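Local coordinates for protein phosphoribosyl-aminoimidazole carboxylase (Aspergillus clavatus, PDB 3K5I) that probably carboxylates 5-aminoimidazole ribonucleotide to its N5-carboxyamino form at the expense of ATP, a step of purine biosynthesis, at residues I111-W115 with Q116-T120; A310-R313 with A314-L318; L318-A322 with Q323-I327; T389-Q392 with P393-V397. One frame throughout, in Å; residues are numbered along the deposited sequence.

Contact 1: I111-W115 with Q116-T120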
ATOM      1  N   ILE A 111       9.100 -17.038  19.350  1.00 13.55           N
ATOM      2  CA  ILE A 111       8.714 -15.665  19.709  1.00 31.99           C
ATOM      3  C   ILE A 111       9.710 -14.697  19.133  1.00  9.99           C
ATOM      4  O   ILE A 111      10.871 -14.772  19.458  1.00 18.83           O
ATOM      5  CB  ILE A 111       8.519 -15.390  21.229  1.00 44.96           C
ATOM      6  CG1 ILE A 111       7.541 -16.439  21.840  1.00 35.61           C
ATOM      7  CG2 ILE A 111       8.169 -13.850  21.445  1.00 18.88           C
ATOM      8  CD1 ILE A 111       7.655 -16.808  23.406  1.00 10.57           C
ATOM      9  N   GLU A 112       9.277 -13.745  18.323  1.00 33.08           N
ATOM     10  CA  GLU A 112      10.276 -12.828  17.789  1.00 21.90           C
ATOM     11  C   GLU A 112       9.683 -11.417  17.670  1.00  8.98           C
ATOM     12  O   GLU A 112       8.626 -11.206  17.064  1.00 13.53           O
ATOM     13  CB  GLU A 112      10.722 -13.353  16.409  1.00 20.31           C
ATOM     14  CG  GLU A 112      11.398 -14.755  16.322  1.00 22.88           C
ATOM     15  CD  GLU A 112      12.731 -14.868  17.070  1.00 23.24           C
ATOM     16  OE1 GLU A 112      13.195 -13.894  17.674  1.00 21.63           O
ATOM     17  OE2 GLU A 112      13.336 -15.953  17.107  1.00 44.25           O
ATOM     18  N   PRO A 113      10.369 -10.430  18.221  1.00 13.38           N
ATOM     19  CA  PRO A 113      11.612 -10.642  18.973  1.00 37.88           C
ATOM     20  C   PRO A 113      11.429 -11.364  20.349  1.00 22.28           C
ATOM     21  O   PRO A 113      10.328 -11.647  20.859  1.00 13.43           O
ATOM     22  CB  PRO A 113      12.148  -9.198  19.117  1.00 21.41           C
ATOM     23  CG  PRO A 113      10.876  -8.363  19.267  1.00 20.17           C
ATOM     24  CD  PRO A 113       9.854  -9.045  18.353  1.00 21.75           C
ATOM     25  N   SER A 114      12.503 -11.696  21.036  1.00 18.20           N
ATOM     26  CA  SER A 114      12.372 -12.405  22.326  1.00 20.22           C
ATOM     27  C   SER A 114      11.562 -11.844  23.492  1.00 35.45           C
ATOM     28  O   SER A 114      11.627 -10.641  23.743  1.00 18.84           O
ATOM     29  CB  SER A 114      13.767 -12.636  22.908  1.00 10.76           C
ATOM     30  OG  SER A 114      14.116 -11.514  23.675  1.00 19.97           O
ATOM     31  N   TRP A 115      10.862 -12.693  24.251  1.00 17.09           N
ATOM     32  CA  TRP A 115      10.148 -12.149  25.386  1.00  6.55           C
ATOM     33  C   TRP A 115      11.041 -11.421  26.396  1.00 34.63           C
ATOM     34  O   TRP A 115      10.631 -10.477  27.081  1.00 22.03           O
ATOM     35  CB  TRP A 115       9.186 -13.130  26.044  1.00 10.11           C
ATOM     36  CG  TRP A 115      10.002 -14.227  26.622  1.00 16.07           C
ATOM     37  CD1 TRP A 115      10.241 -15.454  26.081  1.00 44.85           C
ATOM     38  CD2 TRP A 115      10.669 -14.191  27.888  1.00 99.75           C
ATOM     39  NE1 TRP A 115      11.038 -16.189  26.933  1.00 13.20           N
ATOM     40  CE2 TRP A 115      11.302 -15.443  28.058  1.00 57.51           C
ATOM     41  CE3 TRP A 115      10.843 -13.198  28.862  1.00 12.09           C
ATOM     42  CZ2 TRP A 115      12.059 -15.754  29.196  1.00 29.71           C
ATOM     43  CZ3 TRP A 115      11.536 -13.512  30.024  1.00 37.47           C
ATOM     44  CH2 TRP A 115      12.156 -14.774  30.174  1.00 23.43           C
ATOM     45  N   GLN A 116      12.289 -11.846  26.517  1.00  6.65           N
ATOM     46  CA  GLN A 116      13.158 -11.141  27.476  1.00 11.19           C
ATOM     47  C   GLN A 116      13.488  -9.724  26.975  1.00 17.87           C
ATOM     48  O   GLN A 116      13.591  -8.816  27.801  1.00 20.18           O
ATOM     49  CB  GLN A 116      14.469 -11.888  27.653  1.00 17.66           C
ATOM     50  CG  GLN A 116      14.391 -13.308  28.206  1.00 99.75           C
ATOM     51  CD  GLN A 116      14.375 -14.386  27.121  1.00 99.75           C
ATOM     52  OE1 GLN A 116      13.947 -14.104  25.993  1.00 35.37           O
ATOM     53  NE2 GLN A 116      14.814 -15.615  27.457  1.00 74.84           N
ATOM     54  N   ALA A 117      13.642  -9.516  25.658  1.00 22.38           N
ATOM     55  CA  ALA A 117      13.932  -8.195  25.050  1.00  1.23           C
ATOM     56  C   ALA A 117      12.764  -7.264  25.340  1.00  1.58           C
ATOM     57  O   ALA A 117      12.952  -6.167  25.890  1.00 20.84           O
ATOM     58  CB  ALA A 117      14.165  -8.307  23.489  1.00 17.65           C
ATOM     59  N   ILE A 118      11.542  -7.760  25.067  1.00 19.49           N
ATOM     60  CA  ILE A 118      10.305  -7.051  25.324  1.00  6.40           C
ATOM     61  C   ILE A 118      10.191  -6.717  26.812  1.00 37.22           C
ATOM     62  O   ILE A 118       9.932  -5.585  27.222  1.00 16.78           O
ATOM     63  CB  ILE A 118       9.058  -7.898  24.857  1.00 24.30           C
ATOM     64  CG1 ILE A 118       9.040  -8.092  23.326  1.00 15.07           C
ATOM     65  CG2 ILE A 118       7.716  -7.087  24.934  1.00 11.66           C
ATOM     66  CD1 ILE A 118       7.687  -8.605  22.709  1.00 11.80           C
ATOM     67  N   ARG A 119      10.381  -7.717  27.662  1.00 15.93           N
ATOM     68  CA  ARG A 119      10.264  -7.430  29.094  1.00 14.69           C
ATOM     69  C   ARG A 119      11.195  -6.324  29.485  1.00 10.49           C
ATOM     70  O   ARG A 119      10.793  -5.402  30.198  1.00 24.90           O
ATOM     71  CB  ARG A 119      10.687  -8.585  29.996  1.00  5.44           C
ATOM     72  CG  ARG A 119      10.071  -8.505  31.397  1.00  6.58           C
ATOM     73  CD  ARG A 119      10.488  -9.827  32.123  1.00 45.33           C
ATOM     74  NE  ARG A 119       9.557 -10.882  31.718  1.00 26.68           N
ATOM     75  CZ  ARG A 119       9.535 -12.133  32.158  1.00 56.61           C
ATOM     76  NH1 ARG A 119      10.441 -12.505  33.038  1.00 22.43           N
ATOM     77  NH2 ARG A 119       8.615 -12.987  31.713  1.00 32.44           N
ATOM     78  N   THR A 120      12.452  -6.450  29.051  1.00  7.25           N
ATOM     79  CA  THR A 120      13.392  -5.389  29.388  1.00 14.74           C
ATOM     80  C   THR A 120      12.880  -4.068  28.824  1.00 18.28           C
ATOM     81  O   THR A 120      12.675  -3.039  29.502  1.00 22.40           O
ATOM     82  CB  THR A 120      14.842  -5.634  28.860  1.00 31.74           C
ATOM     83  OG1 THR A 120      15.349  -6.864  29.386  1.00 16.91           O
ATOM     84  CG2 THR A 120      15.822  -4.533  29.318  1.00 27.98           C
TER
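Trp115 lays its indole over the side chain of Gln116 in the first turn of helix 115-121, which Ser114 opens as N-cap. The amide of Gln116 is stacked on the ring, the two planes 12° apart, and Gln116 CG makes a CH-pi contact 3.3 Å from the centroid of the Trp115 six-membered ring. Trp115 CG stands between its backbone N and carbonyl carbon, chi1 65°, and this swings the indole back over the next residue. At the far rim of the indole, Trp115 CZ3 sits over the centre of one guanidinium face of Arg119, 3.2 Å from Arg119 CZ, with the two planes well tilted. That guanidinium is fixed from helix 99-105: NE bonds to Thr99, NH2 forms a salt bridge with Glu103, and Tyr100 adds a cation-pi contact. The cap itself is a 2.9 Å bond from Ala117 N to Ser114 OG. Regular helical bonding starts at once, with Ile118 N giving to Ser114 O at 3.2 Å and Arg119 N to Trp115 O at 2.8 Å. Pro113, preceded by a cis peptide bond, touches the turn only loosely, its CG 4.5 Å from Ile118 CG1.

Contact 2: A310-R313 with A314-L318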
ATOM      1  N   ALA A 310       9.694  -5.654   5.853  1.00 27.27           N
ATOM      2  CA  ALA A 310      10.932  -6.124   6.443  1.00  9.13           C
ATOM      3  C   ALA A 310      10.762  -6.977   7.698  1.00 19.35           C
ATOM      4  O   ALA A 310      11.330  -8.085   7.823  1.00 12.13           O
ATOM      5  CB  ALA A 310      11.868  -4.950   6.643  1.00 22.19           C
ATOM      6  N   HIS A 311       9.956  -6.456   8.613  1.00 13.10           N
ATOM      7  CA  HIS A 311       9.708  -7.170   9.864  1.00 15.26           C
ATOM      8  C   HIS A 311       9.128  -8.581   9.671  1.00 23.78           C
ATOM      9  O   HIS A 311       9.551  -9.527  10.307  1.00 10.66           O
ATOM     10  CB  HIS A 311       8.773  -6.382  10.722  1.00 17.52           C
ATOM     11  CG  HIS A 311       8.616  -6.990  12.065  1.00 18.81           C
ATOM     12  ND1 HIS A 311       9.536  -6.769  13.070  1.00 23.42           N
ATOM     13  CD2 HIS A 311       7.704  -7.867  12.556  1.00 22.29           C
ATOM     14  CE1 HIS A 311       9.189  -7.482  14.130  1.00 17.98           C
ATOM     15  NE2 HIS A 311       8.070  -8.139  13.856  1.00 15.14           N
ATOM     16  N   LEU A 312       8.180  -8.755   8.765  1.00 19.27           N
ATOM     17  CA  LEU A 312       7.628 -10.082   8.552  1.00 17.43           C
ATOM     18  C   LEU A 312       8.708 -10.992   8.052  1.00 15.10           C
ATOM     19  O   LEU A 312       8.862 -12.092   8.532  1.00 19.08           O
ATOM     20  CB  LEU A 312       6.616  -9.991   7.422  1.00  8.93           C
ATOM     21  CG  LEU A 312       5.169  -9.722   7.786  1.00 44.95           C
ATOM     22  CD1 LEU A 312       4.485  -9.732   6.430  1.00 20.63           C
ATOM     23  CD2 LEU A 312       4.641 -10.843   8.764  1.00 21.65           C
ATOM     24  N   ARG A 313       9.459 -10.528   7.048  1.00 14.93           N
ATOM     25  CA  ARG A 313      10.527 -11.337   6.495  1.00  9.15           C
ATOM     26  C   ARG A 313      11.487 -11.788   7.573  1.00 28.99           C
ATOM     27  O   ARG A 313      11.889 -12.967   7.648  1.00 19.42           O
ATOM     28  CB  ARG A 313      11.295 -10.555   5.407  1.00 14.47           C
ATOM     29  CG  ARG A 313      10.443 -10.453   4.150  1.00 15.60           C
ATOM     30  CD  ARG A 313      10.909  -9.360   3.119  1.00  6.03           C
ATOM     31  NE  ARG A 313      10.113  -9.344   1.880  1.00 20.58           N
ATOM     32  CZ  ARG A 313      10.558  -9.636   0.654  1.00 22.35           C
ATOM     33  NH1 ARG A 313      11.783 -10.052   0.436  1.00  8.84           N
ATOM     34  NH2 ARG A 313       9.781  -9.566  -0.415  1.00 17.54           N
ATOM     35  N   ALA A 314      11.847 -10.810   8.408  1.00  5.91           N
ATOM     36  CA  ALA A 314      12.832 -11.117   9.447  1.00 22.15           C
ATOM     37  C   ALA A 314      12.392 -12.220  10.395  1.00 25.52           C
ATOM     38  O   ALA A 314      13.143 -13.155  10.720  1.00 14.44           O
ATOM     39  CB  ALA A 314      13.204  -9.888  10.241  1.00 24.37           C
ATOM     40  N   ILE A 315      11.160 -12.092  10.869  1.00 16.69           N
ATOM     41  CA  ILE A 315      10.688 -13.071  11.813  1.00  5.45           C
ATOM     42  C   ILE A 315      10.297 -14.391  11.151  1.00 22.10           C
ATOM     43  O   ILE A 315       9.957 -15.337  11.864  1.00 14.83           O
ATOM     44  CB  ILE A 315       9.425 -12.557  12.575  1.00  9.39           C
ATOM     45  CG1 ILE A 315       8.287 -12.343  11.610  1.00  5.46           C
ATOM     46  CG2 ILE A 315       9.661 -11.290  13.387  1.00  4.13           C
ATOM     47  CD1 ILE A 315       7.113 -12.033  12.470  1.00  1.00           C
ATOM     48  N   LEU A 316      10.284 -14.424   9.822  1.00 10.64           N
ATOM     49  CA  LEU A 316       9.899 -15.616   9.044  1.00 13.80           C
ATOM     50  C   LEU A 316      11.108 -16.183   8.314  1.00 24.74           C
ATOM     51  O   LEU A 316      10.956 -17.120   7.520  1.00 27.18           O
ATOM     52  CB  LEU A 316       8.773 -15.324   8.035  1.00  6.97           C
ATOM     53  CG  LEU A 316       7.525 -15.168   8.888  1.00  7.29           C
ATOM     54  CD1 LEU A 316       6.303 -14.707   8.118  1.00 20.77           C
ATOM     55  CD2 LEU A 316       7.150 -16.448   9.693  1.00  9.95           C
ATOM     56  N   ASP A 317      12.281 -15.596   8.574  1.00  8.14           N
ATOM     57  CA  ASP A 317      13.515 -16.003   7.933  1.00 12.65           C
ATOM     58  C   ASP A 317      13.422 -15.927   6.430  1.00 38.70           C
ATOM     59  O   ASP A 317      13.920 -16.818   5.738  1.00 15.80           O
ATOM     60  CB  ASP A 317      13.962 -17.393   8.393  1.00  8.70           C
ATOM     61  CG  ASP A 317      14.114 -17.398   9.913  1.00 24.18           C
ATOM     62  OD1 ASP A 317      14.636 -16.379  10.423  1.00 24.78           O
ATOM     63  OD2 ASP A 317      13.608 -18.314  10.597  1.00 99.75           O
ATOM     64  N   LEU A 318      12.773 -14.876   5.941  1.00 13.36           N
ATOM     65  CA  LEU A 318      12.659 -14.708   4.484  1.00 23.00           C
ATOM     66  C   LEU A 318      13.703 -13.671   4.116  1.00 13.37           C
ATOM     67  O   LEU A 318      14.125 -12.867   4.953  1.00 27.66           O
ATOM     68  CB  LEU A 318      11.285 -14.258   3.986  1.00 13.50           C
ATOM     69  CG  LEU A 318      10.074 -14.981   4.520  1.00 15.13           C
ATOM     70  CD1 LEU A 318       8.798 -14.764   3.740  1.00 53.56           C
ATOM     71  CD2 LEU A 318      10.505 -16.420   4.626  1.00 29.84           C
TER
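The imidazole of His311, on the last turns of helix 307-315 before its Schellman end, meets Ile315 CG2 obliquely, its NE2 3.6 Å from that methyl, while both ring nitrogens are bonded elsewhere: ND1 to Val270 N and NE2 to Thr91 OG1. Two partners on different strands thus fix the rotation of the ring. The other flat group, the guanidinium of Arg313, is carried away on a chain extended from CG to NE, and its NH1 bonds to Pro319 O and to Leu353 O of the second subunit. In the Schellman motif Asp317 takes a positive phi of 57°, and this turns Leu318 N back to Arg313 O over 2.7 Å, five residues along; inside that loop Asp317 N makes a weak bond to Ala314 O. Leu316 N also reaches Arg313 O, at 3.1 Å, from the opposite face of its plane, so two N-H groups grip one carbonyl oxygen. Ile315 CG1, placed between its own backbone N and carbonyl carbon, is pressed to 3.1 Å from Leu312 O. Leu312 and Leu316 both pack onto Val27 of the parallel sheet, and Leu312 also packs against helix 34-46. Past the turn, the side chain of Leu318 folds back across that of Arg313 at about a right angle; the nearest side-chain atoms are Leu318 CB and Arg313 CG, 3.9 Å apart.

Contact 3: L318-A322 with Q323-I327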
ATOM      1  N   LEU A 318      12.773 -14.876   5.941  1.00 13.36           N
ATOM      2  CA  LEU A 318      12.659 -14.708   4.484  1.00 23.00           C
ATOM      3  C   LEU A 318      13.703 -13.671   4.116  1.00 13.37           C
ATOM      4  O   LEU A 318      14.125 -12.867   4.953  1.00 27.66           O
ATOM      5  CB  LEU A 318      11.285 -14.258   3.986  1.00 13.50           C
ATOM      6  CG  LEU A 318      10.074 -14.981   4.520  1.00 15.13           C
ATOM      7  CD1 LEU A 318       8.798 -14.764   3.740  1.00 53.56           C
ATOM      8  CD2 LEU A 318      10.505 -16.420   4.626  1.00 29.84           C
ATOM      9  N   PRO A 319      14.089 -13.714   2.846  1.00 15.82           N
ATOM     10  CA  PRO A 319      15.126 -12.842   2.314  1.00 15.50           C
ATOM     11  C   PRO A 319      14.872 -11.375   2.400  1.00 20.73           C
ATOM     12  O   PRO A 319      13.769 -10.886   2.256  1.00 11.62           O
ATOM     13  CB  PRO A 319      15.121 -13.130   0.804  1.00  5.20           C
ATOM     14  CG  PRO A 319      14.603 -14.492   0.694  1.00  9.62           C
ATOM     15  CD  PRO A 319      13.751 -14.808   1.915  1.00 27.06           C
ATOM     16  N   ILE A 320      15.942 -10.639   2.527  1.00 14.80           N
ATOM     17  CA  ILE A 320      15.710  -9.214   2.496  1.00 20.28           C
ATOM     18  C   ILE A 320      16.843  -8.523   1.713  1.00  6.98           C
ATOM     19  O   ILE A 320      17.826  -8.058   2.326  1.00 17.90           O
ATOM     20  CB  ILE A 320      15.606  -8.697   3.905  1.00 39.88           C
ATOM     21  CG1 ILE A 320      14.424  -9.402   4.571  1.00 19.36           C
ATOM     22  CG2 ILE A 320      15.538  -7.151   3.903  1.00  7.23           C
ATOM     23  CD1 ILE A 320      14.333  -9.089   6.049  1.00 31.85           C
ATOM     24  N   PRO A 321      16.692  -8.428   0.394  1.00 23.44           N
ATOM     25  CA  PRO A 321      17.718  -7.732  -0.410  1.00 34.32           C
ATOM     26  C   PRO A 321      18.006  -6.355   0.229  1.00 13.60           C
ATOM     27  O   PRO A 321      17.128  -5.578   0.525  1.00  8.78           O
ATOM     28  CB  PRO A 321      17.110  -7.691  -1.807  1.00 10.19           C
ATOM     29  CG  PRO A 321      15.991  -8.855  -1.806  1.00  6.57           C
ATOM     30  CD  PRO A 321      15.574  -9.042  -0.370  1.00 15.40           C
ATOM     31  N   ALA A 322      19.254  -6.055   0.568  1.00 17.84           N
ATOM     32  CA  ALA A 322      19.600  -4.818   1.269  1.00  7.01           C
ATOM     33  C   ALA A 322      19.258  -3.576   0.411  1.00 72.92           C
ATOM     34  O   ALA A 322      18.922  -2.467   0.815  1.00 17.20           O
ATOM     35  CB  ALA A 322      21.134  -4.853   1.482  1.00 15.62           C
ATOM     36  N   GLN A 323      19.401  -3.747  -0.882  1.00 22.71           N
ATOM     37  CA  GLN A 323      19.103  -2.688  -1.837  1.00 23.02           C
ATOM     38  C   GLN A 323      17.682  -2.137  -1.600  1.00 16.87           C
ATOM     39  O   GLN A 323      17.428  -0.948  -1.827  1.00 32.22           O
ATOM     40  CB  GLN A 323      19.074  -3.405  -3.210  1.00 31.52           C
ATOM     41  CG  GLN A 323      19.716  -2.665  -4.384  1.00 99.75           C
ATOM     42  CD  GLN A 323      20.795  -3.419  -5.175  1.00 99.75           C
ATOM     43  OE1 GLN A 323      20.813  -4.648  -5.366  1.00 20.13           O
ATOM     44  NE2 GLN A 323      21.702  -2.624  -5.701  1.00 27.24           N
ATOM     45  N   SER A 324      16.763  -3.011  -1.183  1.00 10.79           N
ATOM     46  CA  SER A 324      15.365  -2.653  -0.951  1.00 18.08           C
ATOM     47  C   SER A 324      15.016  -1.734   0.210  1.00 36.76           C
ATOM     48  O   SER A 324      13.847  -1.314   0.367  1.00 28.35           O
ATOM     49  CB  SER A 324      14.563  -3.943  -0.823  1.00  9.99           C
ATOM     50  OG  SER A 324      14.584  -4.724  -2.012  1.00 17.10           O
ATOM     51  N   LEU A 325      16.021  -1.447   1.034  1.00 16.26           N
ATOM     52  CA  LEU A 325      15.867  -0.601   2.219  1.00 17.63           C
ATOM     53  C   LEU A 325      16.539   0.732   1.947  1.00 13.99           C
ATOM     54  O   LEU A 325      16.716   1.558   2.822  1.00 33.73           O
ATOM     55  CB  LEU A 325      16.573  -1.257   3.394  1.00 26.50           C
ATOM     56  CG  LEU A 325      16.248  -2.756   3.269  1.00 23.23           C
ATOM     57  CD1 LEU A 325      17.005  -3.615   4.279  1.00 39.46           C
ATOM     58  CD2 LEU A 325      14.820  -2.906   3.629  1.00 22.31           C
ATOM     59  N   GLU A 326      16.903   0.934   0.688  1.00 21.65           N
ATOM     60  CA  GLU A 326      17.554   2.196   0.308  1.00  7.24           C
ATOM     61  C   GLU A 326      16.358   3.085   0.018  1.00  8.71           C
ATOM     62  O   GLU A 326      15.355   2.590  -0.513  1.00 14.34           O
ATOM     63  CB  GLU A 326      18.294   1.991  -1.037  1.00 12.09           C
ATOM     64  CG  GLU A 326      19.789   1.759  -0.916  1.00 31.09           C
ATOM     65  CD  GLU A 326      20.461   1.112  -2.133  1.00 30.90           C
ATOM     66  OE1 GLU A 326      20.060   1.386  -3.296  1.00 22.46           O
ATOM     67  OE2 GLU A 326      21.418   0.335  -1.910  1.00 29.21           O
ATOM     68  N   ILE A 327      16.519   4.373   0.291  1.00 19.01           N
ATOM     69  CA  ILE A 327      15.461   5.353   0.038  1.00 11.05           C
ATOM     70  C   ILE A 327      15.368   5.711  -1.429  1.00 28.32           C
ATOM     71  O   ILE A 327      16.339   6.153  -2.045  1.00  8.25           O
ATOM     72  CB  ILE A 327      15.751   6.572   0.887  1.00 47.56           C
ATOM     73  CG1 ILE A 327      15.418   6.184   2.308  1.00  2.65           C
ATOM     74  CG2 ILE A 327      15.155   7.880   0.351  1.00 30.18           C
ATOM     75  CD1 ILE A 327      15.715   7.330   3.355  1.00 24.63           C
TER
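Ala322 and Gln323 form the bend of this short turn, and Leu325 closes it from the buried side. The carbonyl of Ala322 accepts from Leu325 N at 3.1 Å; the bond is straight at hydrogen, 168°, yet the donor stands above the carbonyl plane, 54° out of it. Leu325 CG lies 3.6 Å from the same Ala322 O, covering it with carbon. With CG beside its backbone N, chi1 -41°, Leu325 directs CD1 at Ile320 CG2, 3.8 Å away, and the two side chains cross at about a right angle. Both also rest on Leu222 of strand 221-232, which joins the turn to the large antiparallel sheet. Gln323 O accepts from Glu326 N at 3.2 Å, while the Gln323 side chain leads outward and packs on Pro356 of the second subunit. The first bond of the series runs from Ser324 N to Pro321 O at 3.1 Å, and Ser324 OG bonds to Asn357 N of the second subunit. Three successive bonds, each from a residue to the one three places back, make this a 3-10 turn, here in the connection from helix 307-315 to strand 331-337 at the subunit interface.

Contact 4: T389-Q392 with P393-V397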
ATOM      1  N   THR A 389       8.238  21.914   0.066  1.00 15.29           N
ATOM      2  CA  THR A 389       7.240  22.844  -0.452  1.00 23.49           C
ATOM      3  C   THR A 389       5.844  22.240  -0.655  1.00 43.04           C
ATOM      4  O   THR A 389       4.793  22.885  -0.486  1.00 19.96           O
ATOM      5  CB  THR A 389       7.753  23.242  -1.829  1.00 99.75           C
ATOM      6  OG1 THR A 389       9.024  23.900  -1.704  1.00 31.97           O
ATOM      7  CG2 THR A 389       6.765  24.143  -2.487  1.00 17.31           C
ATOM      8  N   HIS A 390       5.801  20.987  -1.083  1.00 19.94           N
ATOM      9  CA  HIS A 390       4.479  20.399  -1.292  1.00  5.34           C
ATOM     10  C   HIS A 390       3.754  20.262   0.011  1.00 21.20           C
ATOM     11  O   HIS A 390       2.536  20.401   0.075  1.00 16.54           O
ATOM     12  CB  HIS A 390       4.625  18.984  -1.714  1.00 13.66           C
ATOM     13  CG  HIS A 390       5.000  18.818  -3.151  1.00 27.04           C
ATOM     14  ND1 HIS A 390       4.953  19.854  -4.065  1.00 34.26           N
ATOM     15  CD2 HIS A 390       5.417  17.720  -3.827  1.00 32.09           C
ATOM     16  CE1 HIS A 390       5.355  19.399  -5.240  1.00 19.01           C
ATOM     17  NE2 HIS A 390       5.624  18.107  -5.127  1.00 49.48           N
ATOM     18  N   ILE A 391       4.494  19.958   1.069  1.00 23.22           N
ATOM     19  CA  ILE A 391       3.825  19.792   2.353  1.00 24.00           C
ATOM     20  C   ILE A 391       3.540  21.034   3.208  1.00 25.67           C
ATOM     21  O   ILE A 391       2.649  21.022   4.075  1.00 19.27           O
ATOM     22  CB  ILE A 391       4.542  18.744   3.220  1.00 23.02           C
ATOM     23  CG1 ILE A 391       3.598  18.090   4.208  1.00 22.08           C
ATOM     24  CG2 ILE A 391       5.709  19.375   3.940  1.00 21.83           C
ATOM     25  CD1 ILE A 391       4.137  16.680   4.840  1.00  8.42           C
ATOM     26  N   GLN A 392       4.277  22.115   3.014  1.00 17.42           N
ATOM     27  CA  GLN A 392       3.994  23.273   3.891  1.00 21.54           C
ATOM     28  C   GLN A 392       2.573  23.676   4.286  1.00 17.79           C
ATOM     29  O   GLN A 392       2.201  23.812   5.466  1.00 33.72           O
ATOM     30  CB  GLN A 392       4.722  24.531   3.434  1.00 29.36           C
ATOM     31  CG  GLN A 392       4.726  25.620   4.505  1.00 17.78           C
ATOM     32  CD  GLN A 392       5.344  25.118   5.777  1.00 36.10           C
ATOM     33  OE1 GLN A 392       6.563  25.150   5.930  1.00 55.90           O
ATOM     34  NE2 GLN A 392       4.513  24.612   6.684  1.00 49.66           N
ATOM     35  N   PRO A 393       1.755  23.886   3.273  1.00 19.64           N
ATOM     36  CA  PRO A 393       0.383  24.278   3.504  1.00  8.11           C
ATOM     37  C   PRO A 393      -0.437  23.356   4.411  1.00 35.02           C
ATOM     38  O   PRO A 393      -1.315  23.792   5.161  1.00 20.58           O
ATOM     39  CB  PRO A 393      -0.190  24.357   2.100  1.00  7.05           C
ATOM     40  CG  PRO A 393       0.902  24.258   1.202  1.00 12.33           C
ATOM     41  CD  PRO A 393       2.005  23.523   1.874  1.00 25.11           C
ATOM     42  N   LEU A 394      -0.163  22.065   4.322  1.00 22.13           N
ATOM     43  CA  LEU A 394      -0.837  21.043   5.122  1.00  8.15           C
ATOM     44  C   LEU A 394      -0.315  21.135   6.560  1.00 13.10           C
ATOM     45  O   LEU A 394      -1.067  20.937   7.515  1.00 20.55           O
ATOM     46  CB  LEU A 394      -0.370  19.699   4.566  1.00 18.78           C
ATOM     47  CG  LEU A 394      -0.896  18.492   5.353  1.00 22.18           C
ATOM     48  CD1 LEU A 394      -2.389  18.518   5.514  1.00 16.11           C
ATOM     49  CD2 LEU A 394      -0.406  17.162   4.706  1.00  7.55           C
ATOM     50  N   ILE A 395       0.971  21.432   6.713  1.00 17.65           N
ATOM     51  CA  ILE A 395       1.514  21.595   8.072  1.00  7.59           C
ATOM     52  C   ILE A 395       0.855  22.891   8.539  1.00 27.21           C
ATOM     53  O   ILE A 395       0.404  23.004   9.682  1.00 56.46           O
ATOM     54  CB  ILE A 395       3.022  21.907   7.964  1.00  7.27           C
ATOM     55  CG1 ILE A 395       3.838  20.720   7.404  1.00 19.05           C
ATOM     56  CG2 ILE A 395       3.579  22.623   9.212  1.00 13.81           C
ATOM     57  CD1 ILE A 395       5.448  20.961   7.463  1.00 19.33           C
ATOM     58  N   ASP A 396       0.768  23.865   7.637  1.00 44.10           N
ATOM     59  CA  ASP A 396       0.134  25.136   7.984  1.00 19.39           C
ATOM     60  C   ASP A 396      -1.281  24.976   8.513  1.00 31.16           C
ATOM     61  O   ASP A 396      -1.642  25.552   9.517  1.00 31.93           O
ATOM     62  CB  ASP A 396       0.047  26.033   6.775  1.00 20.66           C
ATOM     63  CG  ASP A 396       1.329  26.762   6.534  1.00 18.87           C
ATOM     64  OD1 ASP A 396       2.156  26.643   7.491  1.00 17.11           O
ATOM     65  OD2 ASP A 396       1.408  27.391   5.425  1.00 34.25           O
ATOM     66  N   VAL A 397      -2.077  24.157   7.846  1.00 36.80           N
ATOM     67  CA  VAL A 397      -3.462  23.928   8.266  1.00 25.26           C
ATOM     68  C   VAL A 397      -3.499  23.110   9.551  1.00 38.73           C
ATOM     69  O   VAL A 397      -4.347  23.233  10.450  1.00 43.56           O
ATOM     70  CB  VAL A 397      -4.059  22.978   7.190  1.00 25.87           C
ATOM     71  CG1 VAL A 397      -5.084  21.982   7.761  1.00 45.71           C
ATOM     72  CG2 VAL A 397      -4.488  23.681   5.880  1.00 29.05           C
TER
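Apolar packing is centred on Ile391, which meets the following turn with both its branches. Its CG1 lies 4.1 Å from Leu394 CD2, and its CG2 is 3.9 Å from Ile395 CD1, where the two isoleucine side chains cross at about a right angle. Ile391 CG1 runs anti to the backbone N, chi1 -154°, which leaves CG2 in the position between backbone N and carbonyl carbon. Ile391 and Leu394 face the sheet, both resting on Leu334 of strand 331-337, and Leu394 also touches helix 344-352. The backbone bonding is that of a proline-kinked alpha-helix, 384-399, packed on the C-terminal strands. Pro393 has no N-H to give; its CD takes the place of the missing N-H and faces the preceding turn, 3.7 Å from Thr389 O and 3.6 Å from His390 O. Leu394 N misses the usual partner and makes only a weak bond to Ile391 O. Regular bonding returns with Ile395 N to Ile391 O, 3.2 Å, and Asp396 N to Gln392 O, 2.6 Å. Polar and mixed contacts come from Gln392, whose chain bends at chi2 and runs forward along the helix surface to the next turn. Its NE2 passes 3.3 Å from Ile395 CB and 3.2 Å from Asp396 OD1, with the amide and carboxylate planes 18° apart.

How the contacts relate
Along the chain the contacts come in numerical order. Contacts 1 and 2 both adjoin the parallel sheet of the N-terminal domain, their centres 16 Å apart, and touch where Glu112 CB meets Ile315 CG2 at 3.8 Å. Contact 3 continues from contact 2 through the shared Leu318, centres 11 Å apart; Ile320 CD1 packs back on the helix 307-315 at Arg313 CB, 3.4 Å away. Contact 4 lies on helix 384-399, about 31 Å from contact 3 between centres and 39 Å from contact 1, across the chain's centre. In the dimer, contacts 3 and 4 of different subunits come together, Gln323 of one packing on His390 of the other, so the series runs from the N-terminal parallel sheet to the subunit interface, which contacts 2, 3 and 4 all reach.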